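Local atomic coordinates of VP5 (Halorubrum pleomorphic virus 2, PDB entry 6QGI), a protein that is a viral envelope protein that probably mediates fusion of the viral membrane with that of its haloarchaeal host. Residues Ala166-Phe169 with Thr175-Ser178; Asp38-Gln43 with Pro135-Gly140; Ser92-Ala97 with Thr248-Val253. All blocks are in the same frame, centred on the assembly; numbering follows the deposited sequence.

All three contacts lie within the N-terminal region of the envelope protein, and none touches another. Contact 1 is a surface contact held mainly by backbone hydrogen bonds between neighbouring strands, whereas contacts 2 and 3 are largely buried meetings of aliphatic side chains with no hydrogen bond between their segments. Helix 91-133 runs through the set: contact 3 uses its beginning, the side chains of contact 1 lie against its middle, and contact 2 uses the loop that follows its end. Contacts 2 and 3 accordingly sit on opposite sides of the chain's centre, their centres 58 Å apart, while that of contact 1 lies 32 Å from contact 2's and 30 Å from contact 3's.

Contact 1 (Ala166-Phe169 with Thr175-Ser178); sequences ATSF and TTMS
An antiparallel beta hairpin, strand 167-170 turning back into strand 176-186, is joined here by Phe169 and Met177, a hydrogen-bonded pair. Phe169 N gives a nearly straight bond to Met177 O (2.8 Å, 173° at the hydrogen), and Met177 N returns one to Phe169 O at 2.9 Å. That second bond is more bent, 154° at the hydrogen. Ser168 and Ser178 form the adjoining non-hydrogen-bonded pair. Two CA-H...O contacts supplement the bonds: Ser178 CA lies 3.4 Å from Thr167 O, and Thr176 CA 3.4 Å from Phe169 O, which also accepts the Met177 N-H. Beyond the serine pair, Thr167 pairs with Val179, so the bonding continues along the hairpin.

The two faces differ in character. Phe169 and Met177 share one, each with CG anti to the backbone N (chi1 178° for Phe169), and their far ends diverge from the opposite strand to lie on helix 91-133. The Phe169 side chain touches Gln110 and Leu114; the fully extended methionine reaches Lys115 and Asn118. Ser168 and Ser178 occupy the other face. Ser168 OG comes 4.0 Å from Thr176 CB, a neighbour diagonal to it on the partner strand. Ser178 OG accepts a hydrogen bond from Gly162 N and has the methyl of Ala166 against it, with CB 3.5 Å from Ser178 OG.

Contact 2 (Asp38-Gln43 with Pro135-Gly140); sequences DALKQQ and PDIGKG
Ile137, in the loop that follows helix 91-133, reaches across to helix 37-60 and meets it with one methyl group, a helix-to-loop contact made wholly of aliphatic carbons. Its CD1 lies 3.8 Å from Lys41 CG, and the two side chains pass each other at a slant. On the preceding residue of the helix, Leu40 CD2 is 4.4 Å from Ile137 CD1, a looser touch. The methyl thus meets two consecutive residues of the helix, while the backbones stay well apart, with Lys41 CA 8.6 Å from Ile137 CA. This spacing is bridged because Ile137 CG1 stands anti to the carbonyl carbon (chi1 -69°) and CD1 continues outward in an extended course.

Around this first shell, the end of helix 91-133 and the residue after it line the contact: Val131 touches Ile137, and Thr130 touches Leu40, as does His134 just beyond the helix. The Lys41 side chain also touches Val142 and Tyr215. The hydroxyl of Tyr215 is hydrogen-bonded to Asp38 OD2 one turn back, so this tyrosine of strand 212-215 meets helix 37-60 at more than one place.

Local bonds shape the loop on both sides of Ile137: Asp136 N is hydrogen-bonded to His134 ND1, and Gly138 N to Asp141 OD2. Lys139 ties it outward to strand 155-159, its NZ forming a salt bridge with Asp155 OD1 and a hydrogen bond with Leu156 O. The lysine of the helix behaves differently: with its chain bent at the CG-CD bond (chi3 -94°), Lys41 CD and CE both stay 4.3 Å from Ile137 CD1, and only Lys41 NZ is farther from that methyl, at 5.4 Å.

Contact 3 (Ser92-Ala97 with Thr248-Val253); sequences SAVLDA and TWVSNV
Ser251 OG is gripped by two groups: it is hydrogen-bonded to Ser247 O one turn back in its own helix and to Glu91 OE2 at the start of helix 91-133. This polar link lies beside the apolar meeting of the two helices, in which Val250 faces Val94 and Leu95. The valine divides its methyls between them. Val250 CG1, anti to the backbone N (chi1 172°), comes 3.8 Å from Val94 CG1, while Val250 CG2 reaches Leu95 CD1 at 4.0 Å. The CG2 methyl also rests 4.0 Å from Leu95 CA, so it packs on the helix backbone as well as on the leucine's end. Close spacing makes this possible, with Leu95 CA only 6.2 Å from Val250 CA.

One residue before Val250, the indole of Trp249 is covered on one face by Val253 CG2, 3.6 Å above the ring plane and over its centre, and its NE1 is hydrogen-bonded to Asn472 O. Helix 66-86 completes the surroundings: its Lys78 and Ala81 touch Trp249, and its Glu84 touches Ala93 and Ala97, so the start of helix 91-133 and the end of helix 225-253 both pack on this third helix.

Contact 1 (Ala166-Phe169 with Thr175-Ser178)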
ATOM      1  N   ALA A 166      19.514 -13.875  13.169  1.00 35.55           N
ATOM      2  CA  ALA A 166      18.184 -13.266  13.128  1.00 33.88           C
ATOM      3  C   ALA A 166      17.804 -12.846  14.548  1.00 39.19           C
ATOM      4  O   ALA A 166      18.103 -13.572  15.499  1.00 39.93           O
ATOM      5  CB  ALA A 166      17.164 -14.241  12.560  1.00 33.96           C
ATOM      6  N   THR A 167      17.189 -11.663  14.703  1.00 36.06           N
ATOM      7  CA  THR A 167      16.804 -11.120  16.017  1.00 36.12           C
ATOM      8  C   THR A 167      15.525 -11.799  16.523  1.00 38.63           C
ATOM      9  O   THR A 167      14.741 -12.305  15.727  1.00 36.97           O
ATOM     10  CB  THR A 167      16.638  -9.585  15.931  1.00 44.29           C
ATOM     11  OG1 THR A 167      17.680  -9.037  15.123  1.00 43.44           O
ATOM     12  CG2 THR A 167      16.660  -8.902  17.298  1.00 44.66           C
ATOM     13  N   SER A 168      15.337 -11.837  17.848  1.00 35.82           N
ATOM     14  CA  SER A 168      14.140 -12.406  18.460  1.00 35.08           C
ATOM     15  C   SER A 168      13.312 -11.267  19.040  1.00 36.92           C
ATOM     16  O   SER A 168      13.805 -10.501  19.871  1.00 37.68           O
ATOM     17  CB  SER A 168      14.506 -13.435  19.524  1.00 40.13           C
ATOM     18  OG  SER A 168      13.365 -14.193  19.892  1.00 50.09           O
ATOM     19  N   PHE A 169      12.076 -11.116  18.549  1.00 30.57           N
ATOM     20  CA  PHE A 169      11.171 -10.052  18.974  1.00 28.65           C
ATOM     21  C   PHE A 169      10.026 -10.605  19.807  1.00 31.44           C
ATOM     22  O   PHE A 169       9.384 -11.577  19.411  1.00 30.61           O
ATOM     23  CB  PHE A 169      10.625  -9.286  17.755  1.00 28.65           C
ATOM     24  CG  PHE A 169       9.638  -8.188  18.091  1.00 29.05           C
ATOM     25  CD1 PHE A 169      10.075  -6.953  18.554  1.00 31.55           C
ATOM     26  CD2 PHE A 169       8.270  -8.385  17.933  1.00 29.81           C
ATOM     27  CE1 PHE A 169       9.163  -5.943  18.865  1.00 31.71           C
ATOM     28  CE2 PHE A 169       7.362  -7.367  18.227  1.00 31.61           C
ATOM     29  CZ  PHE A 169       7.815  -6.152  18.688  1.00 29.79           C
ATOM     30  N   THR A 175       4.485 -13.858  23.233  1.00 31.98           N
ATOM     31  CA  THR A 175       5.138 -14.911  22.442  1.00 31.71           C
ATOM     32  C   THR A 175       6.349 -14.314  21.715  1.00 35.47           C
ATOM     33  O   THR A 175       6.421 -13.091  21.554  1.00 34.02           O
ATOM     34  CB  THR A 175       4.144 -15.554  21.455  1.00 35.59           C
ATOM     35  OG1 THR A 175       3.661 -14.560  20.551  1.00 33.31           O
ATOM     36  CG2 THR A 175       2.982 -16.256  22.149  1.00 30.35           C
ATOM     37  N   THR A 176       7.300 -15.161  21.292  1.00 33.08           N
ATOM     38  CA  THR A 176       8.498 -14.697  20.586  1.00 33.01           C
ATOM     39  C   THR A 176       8.435 -15.051  19.095  1.00 36.47           C
ATOM     40  O   THR A 176       7.884 -16.089  18.713  1.00 36.64           O
ATOM     41  CB  THR A 176       9.777 -15.237  21.226  1.00 45.83           C
ATOM     42  OG1 THR A 176       9.656 -16.649  21.410  1.00 49.80           O
ATOM     43  CG2 THR A 176      10.098 -14.558  22.550  1.00 45.69           C
ATOM     44  N   MET A 177       8.994 -14.167  18.264  1.00 31.56           N
ATOM     45  CA  MET A 177       9.044 -14.295  16.815  1.00 29.94           C
ATOM     46  C   MET A 177      10.449 -13.957  16.318  1.00 32.46           C
ATOM     47  O   MET A 177      11.009 -12.942  16.732  1.00 31.96           O
ATOM     48  CB  MET A 177       8.003 -13.355  16.181  1.00 31.06           C
ATOM     49  CG  MET A 177       7.846 -13.532  14.694  1.00 34.01           C
ATOM     50  SD  MET A 177       6.764 -12.294  13.965  1.00 36.67           S
ATOM     51  CE  MET A 177       6.811 -12.820  12.299  1.00 32.73           C
ATOM     52  N   SER A 178      11.014 -14.794  15.438  1.00 28.22           N
ATOM     53  CA  SER A 178      12.331 -14.531  14.865  1.00 27.60           C
ATOM     54  C   SER A 178      12.175 -13.582  13.672  1.00 29.41           C
ATOM     55  O   SER A 178      11.303 -13.799  12.829  1.00 28.49           O
ATOM     56  CB  SER A 178      13.017 -15.828  14.449  1.00 31.37           C
ATOM     57  OG  SER A 178      14.369 -15.602  14.084  1.00 37.47           O
TER

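Contact 2 (Asp38-Gln43 with Pro135-Gly140)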
ATOM      1  N   ASP A  38      23.273 -11.516 -17.939  1.00 30.74           N
ATOM      2  CA  ASP A  38      22.376 -10.358 -18.048  1.00 29.58           C
ATOM      3  C   ASP A  38      20.989 -10.618 -17.427  1.00 30.51           C
ATOM      4  O   ASP A  38      20.500  -9.771 -16.674  1.00 29.31           O
ATOM      5  CB  ASP A  38      22.222  -9.913 -19.516  1.00 31.94           C
ATOM      6  CG  ASP A  38      21.567  -8.552 -19.670  1.00 44.97           C
ATOM      7  OD1 ASP A  38      22.199  -7.542 -19.287  1.00 44.68           O
ATOM      8  OD2 ASP A  38      20.421  -8.498 -20.170  1.00 53.64           O
ATOM      9  N   ALA A  39      20.371 -11.777 -17.742  1.00 25.89           N
ATOM     10  CA  ALA A  39      19.051 -12.196 -17.247  1.00 24.39           C
ATOM     11  C   ALA A  39      19.000 -12.230 -15.725  1.00 26.87           C
ATOM     12  O   ALA A  39      18.001 -11.791 -15.162  1.00 26.03           O
ATOM     13  CB  ALA A  39      18.679 -13.558 -17.805  1.00 25.46           C
ATOM     14  N   LEU A  40      20.071 -12.725 -15.055  1.00 22.78           N
ATOM     15  CA  LEU A  40      20.114 -12.766 -13.588  1.00 21.59           C
ATOM     16  C   LEU A  40      20.117 -11.350 -13.019  1.00 24.67           C
ATOM     17  O   LEU A  40      19.353 -11.070 -12.106  1.00 24.86           O
ATOM     18  CB  LEU A  40      21.317 -13.569 -13.053  1.00 22.06           C
ATOM     19  CG  LEU A  40      21.432 -13.672 -11.520  1.00 25.68           C
ATOM     20  CD1 LEU A  40      20.237 -14.383 -10.915  1.00 25.28           C
ATOM     21  CD2 LEU A  40      22.716 -14.343 -11.109  1.00 27.47           C
ATOM     22  N   LYS A  41      20.932 -10.459 -13.592  1.00 20.66           N
ATOM     23  CA  LYS A  41      21.039  -9.058 -13.194  1.00 19.75           C
ATOM     24  C   LYS A  41      19.680  -8.352 -13.347  1.00 23.40           C
ATOM     25  O   LYS A  41      19.278  -7.579 -12.470  1.00 22.76           O
ATOM     26  CB  LYS A  41      22.126  -8.354 -14.023  1.00 22.05           C
ATOM     27  CG  LYS A  41      23.527  -8.924 -13.801  1.00 31.14           C
ATOM     28  CD  LYS A  41      24.637  -8.004 -14.290  1.00 38.24           C
ATOM     29  CE  LYS A  41      25.084  -8.317 -15.695  1.00 46.04           C
ATOM     30  NZ  LYS A  41      26.120  -7.361 -16.158  1.00 54.81           N
ATOM     31  N   GLN A  42      18.969  -8.675 -14.441  1.00 19.84           N
ATOM     32  CA  GLN A  42      17.649  -8.175 -14.799  1.00 19.14           C
ATOM     33  C   GLN A  42      16.593  -8.688 -13.819  1.00 24.60           C
ATOM     34  O   GLN A  42      15.799  -7.896 -13.303  1.00 24.31           O
ATOM     35  CB  GLN A  42      17.312  -8.603 -16.241  1.00 20.47           C
ATOM     36  CG  GLN A  42      15.886  -8.296 -16.677  1.00 33.97           C
ATOM     37  CD  GLN A  42      15.753  -8.077 -18.159  1.00 54.00           C
ATOM     38  OE1 GLN A  42      15.451  -6.968 -18.607  1.00 51.23           O
ATOM     39  NE2 GLN A  42      15.956  -9.125 -18.953  1.00 43.20           N
ATOM     40  N   GLN A  43      16.578 -10.011 -13.582  1.00 22.29           N
ATOM     41  CA  GLN A  43      15.620 -10.680 -12.706  1.00 21.92           C
ATOM     42  C   GLN A  43      15.842 -10.332 -11.238  1.00 26.40           C
ATOM     43  O   GLN A  43      14.859 -10.283 -10.504  1.00 26.56           O
ATOM     44  CB  GLN A  43      15.638 -12.192 -12.919  1.00 23.65           C
ATOM     45  CG  GLN A  43      14.887 -12.601 -14.177  1.00 28.01           C
ATOM     46  CD  GLN A  43      14.606 -14.076 -14.279  1.00 31.75           C
ATOM     47  OE1 GLN A  43      14.447 -14.794 -13.287  1.00 28.49           O
ATOM     48  NE2 GLN A  43      14.512 -14.554 -15.497  1.00 17.47           N
ATOM     49  N   PRO A 135      28.457 -18.405 -12.033  1.00 31.48           N
ATOM     50  CA  PRO A 135      29.898 -18.409 -12.330  1.00 32.92           C
ATOM     51  C   PRO A 135      30.472 -17.093 -12.863  1.00 38.08           C
ATOM     52  O   PRO A 135      31.670 -16.847 -12.693  1.00 38.70           O
ATOM     53  CB  PRO A 135      30.019 -19.498 -13.400  1.00 35.29           C
ATOM     54  CG  PRO A 135      28.681 -19.569 -14.038  1.00 38.18           C
ATOM     55  CD  PRO A 135      27.720 -19.321 -12.930  1.00 32.88           C
ATOM     56  N   ASP A 136      29.644 -16.266 -13.521  1.00 33.75           N
ATOM     57  CA  ASP A 136      30.115 -15.040 -14.155  1.00 33.57           C
ATOM     58  C   ASP A 136      29.814 -13.778 -13.358  1.00 37.86           C
ATOM     59  O   ASP A 136      30.272 -12.701 -13.747  1.00 37.78           O
ATOM     60  CB  ASP A 136      29.500 -14.909 -15.563  1.00 34.89           C
ATOM     61  CG  ASP A 136      29.572 -16.160 -16.427  1.00 46.92           C
ATOM     62  OD1 ASP A 136      30.603 -16.871 -16.365  1.00 48.46           O
ATOM     63  OD2 ASP A 136      28.601 -16.424 -17.169  1.00 53.95           O
ATOM     64  N   ILE A 137      29.054 -13.889 -12.259  1.00 34.49           N
ATOM     65  CA  ILE A 137      28.622 -12.724 -11.486  1.00 33.61           C
ATOM     66  C   ILE A 137      28.884 -12.881  -9.985  1.00 36.46           C
ATOM     67  O   ILE A 137      28.772 -13.975  -9.433  1.00 36.69           O
ATOM     68  CB  ILE A 137      27.105 -12.495 -11.786  1.00 36.05           C
ATOM     69  CG1 ILE A 137      26.915 -12.022 -13.233  1.00 36.90           C
ATOM     70  CG2 ILE A 137      26.400 -11.532 -10.808  1.00 35.37           C
ATOM     71  CD1 ILE A 137      25.590 -12.118 -13.658  1.00 48.91           C
ATOM     72  N   GLY A 138      29.212 -11.751  -9.365  1.00 32.00           N
ATOM     73  CA  GLY A 138      29.403 -11.570  -7.931  1.00 31.57           C
ATOM     74  C   GLY A 138      28.421 -10.536  -7.418  1.00 32.84           C
ATOM     75  O   GLY A 138      27.718  -9.904  -8.212  1.00 31.07           O
ATOM     76  N   LYS A 139      28.350 -10.358  -6.091  1.00 29.14           N
ATOM     77  CA  LYS A 139      27.419  -9.422  -5.449  1.00 27.66           C
ATOM     78  C   LYS A 139      27.585  -7.976  -5.946  1.00 31.81           C
ATOM     79  O   LYS A 139      26.584  -7.280  -6.107  1.00 30.85           O
ATOM     80  CB  LYS A 139      27.545  -9.478  -3.922  1.00 29.74           C
ATOM     81  CG  LYS A 139      26.992 -10.765  -3.323  1.00 33.90           C
ATOM     82  CD  LYS A 139      27.089 -10.781  -1.810  1.00 36.88           C
ATOM     83  CE  LYS A 139      26.727 -12.134  -1.263  1.00 43.09           C
ATOM     84  NZ  LYS A 139      27.028 -12.242   0.184  1.00 52.75           N
ATOM     85  N   GLY A 140      28.821  -7.573  -6.237  1.00 29.38           N
ATOM     86  CA  GLY A 140      29.154  -6.235  -6.717  1.00 29.24           C
ATOM     87  C   GLY A 140      28.675  -5.886  -8.113  1.00 32.94           C
ATOM     88  O   GLY A 140      28.702  -4.713  -8.490  1.00 32.97           O
TER

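Contact 3 (Ser92-Ala97 with Thr248-Val253)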
ATOM      1  N   SER A  92      -9.792  -5.797  38.038  1.00 31.18           N
ATOM      2  CA  SER A  92      -8.628  -6.544  37.563  1.00 30.66           C
ATOM      3  C   SER A  92      -8.997  -7.385  36.330  1.00 34.45           C
ATOM      4  O   SER A  92      -8.355  -7.242  35.289  1.00 33.11           O
ATOM      5  CB  SER A  92      -8.075  -7.431  38.676  1.00 34.88           C
ATOM      6  OG  SER A  92      -9.068  -8.314  39.175  1.00 43.35           O
ATOM      7  N   ALA A  93     -10.075  -8.200  36.439  1.00 31.90           N
ATOM      8  CA  ALA A  93     -10.614  -9.072  35.388  1.00 31.19           C
ATOM      9  C   ALA A  93     -11.107  -8.278  34.166  1.00 34.52           C
ATOM     10  O   ALA A  93     -10.942  -8.749  33.042  1.00 33.49           O
ATOM     11  CB  ALA A  93     -11.746  -9.917  35.945  1.00 32.70           C
ATOM     12  N   VAL A  94     -11.705  -7.085  34.389  1.00 31.46           N
ATOM     13  CA  VAL A  94     -12.223  -6.186  33.346  1.00 30.50           C
ATOM     14  C   VAL A  94     -11.041  -5.650  32.519  1.00 35.33           C
ATOM     15  O   VAL A  94     -11.086  -5.678  31.284  1.00 34.50           O
ATOM     16  CB  VAL A  94     -13.083  -5.035  33.955  1.00 34.18           C
ATOM     17  CG1 VAL A  94     -13.446  -3.988  32.908  1.00 33.02           C
ATOM     18  CG2 VAL A  94     -14.345  -5.575  34.628  1.00 34.73           C
ATOM     19  N   LEU A  95      -9.979  -5.190  33.206  1.00 32.83           N
ATOM     20  CA  LEU A  95      -8.768  -4.669  32.579  1.00 32.03           C
ATOM     21  C   LEU A  95      -7.985  -5.785  31.872  1.00 36.96           C
ATOM     22  O   LEU A  95      -7.519  -5.558  30.758  1.00 36.72           O
ATOM     23  CB  LEU A  95      -7.892  -3.956  33.623  1.00 32.45           C
ATOM     24  CG  LEU A  95      -6.570  -3.316  33.175  1.00 36.21           C
ATOM     25  CD1 LEU A  95      -6.738  -2.455  31.919  1.00 35.17           C
ATOM     26  CD2 LEU A  95      -6.038  -2.444  34.263  1.00 39.07           C
ATOM     27  N   ASP A  96      -7.864  -6.983  32.492  1.00 34.21           N
ATOM     28  CA  ASP A  96      -7.155  -8.127  31.908  1.00 33.88           C
ATOM     29  C   ASP A  96      -7.786  -8.549  30.582  1.00 34.98           C
ATOM     30  O   ASP A  96      -7.055  -8.821  29.630  1.00 33.54           O
ATOM     31  CB  ASP A  96      -7.110  -9.319  32.881  1.00 37.84           C
ATOM     32  CG  ASP A  96      -6.156  -9.146  34.056  1.00 59.53           C
ATOM     33  OD1 ASP A  96      -5.040  -8.605  33.849  1.00 62.29           O
ATOM     34  OD2 ASP A  96      -6.515  -9.570  35.181  1.00 67.82           O
ATOM     35  N   ALA A  97      -9.135  -8.565  30.517  1.00 30.74           N
ATOM     36  CA  ALA A  97      -9.906  -8.915  29.323  1.00 29.54           C
ATOM     37  C   ALA A  97      -9.696  -7.881  28.230  1.00 32.57           C
ATOM     38  O   ALA A  97      -9.599  -8.237  27.056  1.00 31.34           O
ATOM     39  CB  ALA A  97     -11.379  -9.018  29.663  1.00 30.58           C
ATOM     40  N   THR A 248      -6.656   3.404  32.187  1.00 37.55           N
ATOM     41  CA  THR A 248      -7.253   4.665  32.626  1.00 37.39           C
ATOM     42  C   THR A 248      -8.762   4.591  32.345  1.00 40.75           C
ATOM     43  O   THR A 248      -9.553   4.939  33.217  1.00 41.67           O
ATOM     44  CB  THR A 248      -6.554   5.859  31.940  1.00 41.40           C
ATOM     45  OG1 THR A 248      -5.158   5.817  32.240  1.00 38.40           O
ATOM     46  CG2 THR A 248      -7.127   7.210  32.367  1.00 38.87           C
ATOM     47  N   TRP A 249      -9.152   4.103  31.146  1.00 35.89           N
ATOM     48  CA  TRP A 249     -10.545   3.954  30.709  1.00 35.10           C
ATOM     49  C   TRP A 249     -11.336   3.057  31.664  1.00 39.00           C
ATOM     50  O   TRP A 249     -12.441   3.425  32.047  1.00 39.35           O
ATOM     51  CB  TRP A 249     -10.631   3.422  29.264  1.00 32.52           C
ATOM     52  CG  TRP A 249     -12.026   3.445  28.711  1.00 33.36           C
ATOM     53  CD1 TRP A 249     -12.639   4.487  28.085  1.00 36.15           C
ATOM     54  CD2 TRP A 249     -12.996   2.390  28.775  1.00 33.42           C
ATOM     55  NE1 TRP A 249     -13.935   4.158  27.773  1.00 35.95           N
ATOM     56  CE2 TRP A 249     -14.173   2.867  28.159  1.00 37.53           C
ATOM     57  CE3 TRP A 249     -12.985   1.081  29.293  1.00 34.74           C
ATOM     58  CZ2 TRP A 249     -15.328   2.085  28.044  1.00 37.26           C
ATOM     59  CZ3 TRP A 249     -14.128   0.308  29.177  1.00 36.68           C
ATOM     60  CH2 TRP A 249     -15.285   0.812  28.566  1.00 37.50           C
ATOM     61  N   VAL A 250     -10.758   1.905  32.063  1.00 35.23           N
ATOM     62  CA  VAL A 250     -11.361   0.943  32.990  1.00 35.75           C
ATOM     63  C   VAL A 250     -11.574   1.621  34.357  1.00 40.87           C
ATOM     64  O   VAL A 250     -12.672   1.528  34.904  1.00 41.74           O
ATOM     65  CB  VAL A 250     -10.530  -0.373  33.099  1.00 39.56           C
ATOM     66  CG1 VAL A 250     -11.050  -1.277  34.214  1.00 40.27           C
ATOM     67  CG2 VAL A 250     -10.525  -1.133  31.775  1.00 38.46           C
ATOM     68  N   SER A 251     -10.558   2.348  34.867  1.00 37.19           N
ATOM     69  CA  SER A 251     -10.622   3.062  36.149  1.00 37.93           C
ATOM     70  C   SER A 251     -11.702   4.158  36.172  1.00 41.22           C
ATOM     71  O   SER A 251     -12.304   4.385  37.222  1.00 42.34           O
ATOM     72  CB  SER A 251      -9.269   3.676  36.490  1.00 41.99           C
ATOM     73  OG  SER A 251      -8.321   2.669  36.801  1.00 52.53           O
ATOM     74  N   ASN A 252     -11.948   4.822  35.030  1.00 35.89           N
ATOM     75  CA  ASN A 252     -12.945   5.893  34.931  1.00 35.86           C
ATOM     76  C   ASN A 252     -14.377   5.356  34.756  1.00 40.38           C
ATOM     77  O   ASN A 252     -15.335   6.029  35.146  1.00 40.65           O
ATOM     78  CB  ASN A 252     -12.610   6.837  33.764  1.00 33.93           C
ATOM     79  CG  ASN A 252     -11.238   7.481  33.800  1.00 52.56           C
ATOM     80  OD1 ASN A 252     -10.507   7.444  34.803  1.00 42.75           O
ATOM     81  ND2 ASN A 252     -10.849   8.078  32.681  1.00 47.19           N
ATOM     82  N   VAL A 253     -14.516   4.154  34.167  1.00 36.38           N
ATOM     83  CA  VAL A 253     -15.790   3.508  33.838  1.00 36.01           C
ATOM     84  C   VAL A 253     -16.284   2.583  34.974  1.00 40.16           C
ATOM     85  O   VAL A 253     -17.485   2.579  35.253  1.00 40.20           O
ATOM     86  CB  VAL A 253     -15.630   2.762  32.482  1.00 38.68           C
ATOM     87  CG1 VAL A 253     -16.701   1.706  32.250  1.00 38.76           C
ATOM     88  CG2 VAL A 253     -15.606   3.754  31.332  1.00 37.84           C
TER